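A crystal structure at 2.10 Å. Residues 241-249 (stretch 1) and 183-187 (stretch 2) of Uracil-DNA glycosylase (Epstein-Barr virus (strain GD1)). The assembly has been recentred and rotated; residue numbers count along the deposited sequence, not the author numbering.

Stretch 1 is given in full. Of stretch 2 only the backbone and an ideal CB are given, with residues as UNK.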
# COMPACT_ATOMS: atom_id res chain seq x y z
N ASN A 241 8.09 21.27 6.40
CA ASN A 241 7.71 22.61 6.85
C ASN A 241 7.07 22.56 8.23
O ASN A 241 7.38 23.39 9.10
CB ASN A 241 6.76 23.28 5.85
CG ASN A 241 7.43 23.59 4.53
OD1 ASN A 241 8.66 23.59 4.42
ND2 ASN A 241 6.63 23.90 3.52
N PHE A 242 6.17 21.60 8.44
CA PHE A 242 5.54 21.45 9.75
C PHE A 242 6.58 21.17 10.82
O PHE A 242 6.60 21.82 11.87
CB PHE A 242 4.49 20.34 9.69
CG PHE A 242 3.82 20.06 11.00
CD1 PHE A 242 2.75 20.83 11.43
CD2 PHE A 242 4.24 19.00 11.80
CE1 PHE A 242 2.12 20.56 12.64
CE2 PHE A 242 3.61 18.72 13.00
CZ PHE A 242 2.55 19.51 13.42
N LEU A 243 7.48 20.22 10.55
CA LEU A 243 8.49 19.86 11.54
C LEU A 243 9.36 21.06 11.89
O LEU A 243 9.69 21.28 13.06
CB LEU A 243 9.34 18.69 11.04
CG LEU A 243 8.60 17.36 10.82
CD1 LEU A 243 9.54 16.28 10.29
CD2 LEU A 243 7.92 16.91 12.11
N ARG A 244 9.74 21.85 10.88
CA ARG A 244 10.54 23.04 11.14
C ARG A 244 9.77 24.04 11.99
O ARG A 244 10.32 24.62 12.93
CB ARG A 244 10.96 23.70 9.82
CG ARG A 244 11.85 24.93 10.04
CD ARG A 244 12.43 25.49 8.74
NE ARG A 244 11.41 25.77 7.74
CZ ARG A 244 11.14 25.01 6.69
NH1 ARG A 244 10.20 25.37 5.83
NH2 ARG A 244 11.82 23.88 6.50
N GLU A 245 8.49 24.24 11.68
CA GLU A 245 7.65 25.15 12.46
C GLU A 245 7.55 24.72 13.92
O GLU A 245 7.50 25.57 14.82
CB GLU A 245 6.27 25.25 11.82
CG GLU A 245 5.23 25.99 12.65
CD GLU A 245 3.82 25.77 12.13
OE1 GLU A 245 2.89 25.68 12.96
OE2 GLU A 245 3.64 25.67 10.90
N LYS A 246 7.53 23.42 14.18
CA LYS A 246 7.40 22.92 15.55
C LYS A 246 8.75 22.74 16.24
O LYS A 246 8.79 22.22 17.36
CB LYS A 246 6.63 21.59 15.55
CG LYS A 246 5.20 21.70 15.07
CD LYS A 246 4.37 22.57 15.99
CE LYS A 246 2.90 22.55 15.60
NZ LYS A 246 2.06 23.30 16.58
N GLY A 247 9.84 23.16 15.60
CA GLY A 247 11.16 23.07 16.19
C GLY A 247 11.77 21.69 16.20
O GLY A 247 12.67 21.42 17.00
N LEU A 248 11.31 20.79 15.33
CA LEU A 248 11.83 19.44 15.24
C LEU A 248 12.77 19.33 14.04
O LEU A 248 12.68 20.10 13.09
CB LEU A 248 10.69 18.43 15.11
CG LEU A 248 9.67 18.48 16.26
CD1 LEU A 248 8.60 17.41 16.07
CD2 LEU A 248 10.35 18.33 17.61
N GLY A 249 13.71 18.39 14.13
CA GLY A 249 14.60 18.16 13.01
C GLY A 249 13.85 17.62 11.80
O GLY A 249 13.02 16.71 11.91
N UNK A 183 3.52 15.21 20.82
CA UNK A 183 3.18 16.63 20.84
C UNK A 183 2.89 17.15 19.44
O UNK A 183 1.96 17.95 19.25
CB UNK A 183 4.31 17.44 21.47
N UNK A 184 3.66 16.71 18.45
CA UNK A 184 3.51 17.21 17.08
C UNK A 184 3.99 16.13 16.12
O UNK A 184 5.14 15.69 16.22
CB UNK A 184 4.29 18.51 16.87
N UNK A 185 3.13 15.75 15.18
CA UNK A 185 3.42 14.65 14.28
C UNK A 185 2.69 14.89 12.96
O UNK A 185 1.65 15.54 12.93
CB UNK A 185 3.01 13.31 14.90
N UNK A 186 3.27 14.37 11.87
CA UNK A 186 2.64 14.39 10.55
C UNK A 186 2.09 13.00 10.25
O UNK A 186 2.74 11.99 10.52
CB UNK A 186 3.63 14.83 9.47
N UNK A 187 0.87 12.96 9.70
CA UNK A 187 0.21 11.73 9.29
C UNK A 187 -0.13 11.83 7.81
O UNK A 187 -0.85 12.75 7.40
CB UNK A 187 -1.04 11.47 10.13

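At position 183 the CA-to-CB bond points sideways to stretch 1, and nothing of that stretch lies within 5.5 Å of the ideal CB. The contact sets no rule here, and almost any side chain would fit, a long polar one as readily as a short one. The deposited residue is Lys-183, with all four chi angles t, an extended chain that stays clear of stretch 1. Its backbone does more: a water lies 2.9 Å from Lys-183 O, within hydrogen-bonding reach, and weakly accepts from Lys-246 NZ at 3.3 Å, a loose bridge between the stretches.

Position 184 is the centre of the contact. Its CB points toward stretch 1 and ends among three side chains: Lys-246 CG lies 3.8 Å from the ideal CB, Phe-242 CE2 3.9 Å and Leu-248 CD1 4.5 Å. These neighbours are carbon, so the site offers apolar packing and no partner for a polar group at that range. The CB alone already reaches contact distance, so a small residue such as alanine is enough to fill the contact; serine would keep the CB packing but find no polar partner in stretch 1 at that range, and glycine would give the packing up. The residue is Ala-184. Its CB packs against Phe-242 CE2 at 3.9 Å and against the aliphatic part of Lys-246, whose CG is 3.8 Å away, while Leu-248 CD1 comes to 3.9 Å from the backbone atom Ala-184 O.

Position 185 turns its CB away, and stretch 1 has nothing near it. What stretch 1 meets is backbone: the Phe-242 ring presents its edge to the amide, with CE2 3.7 Å from the N of this residue. The extended phi/psi of -151/151 would accept many side chains, so the choice must rest on surroundings other than stretch 1. It is Cys-185, chi1 t; its closest approach is Cys-185 CB to Phe-242 CE2, 5.8 Å.

Position 186 has a sideways CB, 4.8 Å from Phe-242 CD2 and 5.4 Å from Leu-243 CD2. That leaves room for about one more carbon toward two apolar side chains of the helix, and phi/psi of -103/137 is comfortable for a beta-branched residue. Valine, isoleucine or threonine could serve, the last with its methyl turned to the helix. Val-186, chi1 t, sends CG2 to within 3.5 Å of Phe-242 CD2 and 4.4 Å of Leu-243 CD2.

Position 187 is out of reach. Its extended backbone would suit a beta-branched or aromatic residue, but stretch 1 has no vote; Phe-187 occupies it, and the nearest approach is Phe-187 CD1 to Phe-242 CE2, 7.7 Å.

Stretch 2, residues 183-187: KACVF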
# COMPACT_ATOMS: atom_id res chain seq x y z
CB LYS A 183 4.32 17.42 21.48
CG LYS A 183 4.06 18.91 21.62
CD LYS A 183 5.26 19.62 22.24
CE LYS A 183 4.96 21.09 22.48
NZ LYS A 183 6.04 21.76 23.25
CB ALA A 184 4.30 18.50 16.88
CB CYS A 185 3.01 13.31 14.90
SG CYS A 185 3.56 11.86 14.01
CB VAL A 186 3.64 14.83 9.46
CG1 VAL A 186 2.96 14.86 8.09
CG2 VAL A 186 4.25 16.18 9.80
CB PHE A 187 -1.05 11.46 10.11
CG PHE A 187 -0.80 11.22 11.57
CD1 PHE A 187 -0.52 12.28 12.43
CD2 PHE A 187 -0.82 9.94 12.09
CE1 PHE A 187 -0.28 12.06 13.77
CE2 PHE A 187 -0.59 9.72 13.44
CZ PHE A 187 -0.32 10.78 14.28
O HOH W 1 1.19 20.32 17.68
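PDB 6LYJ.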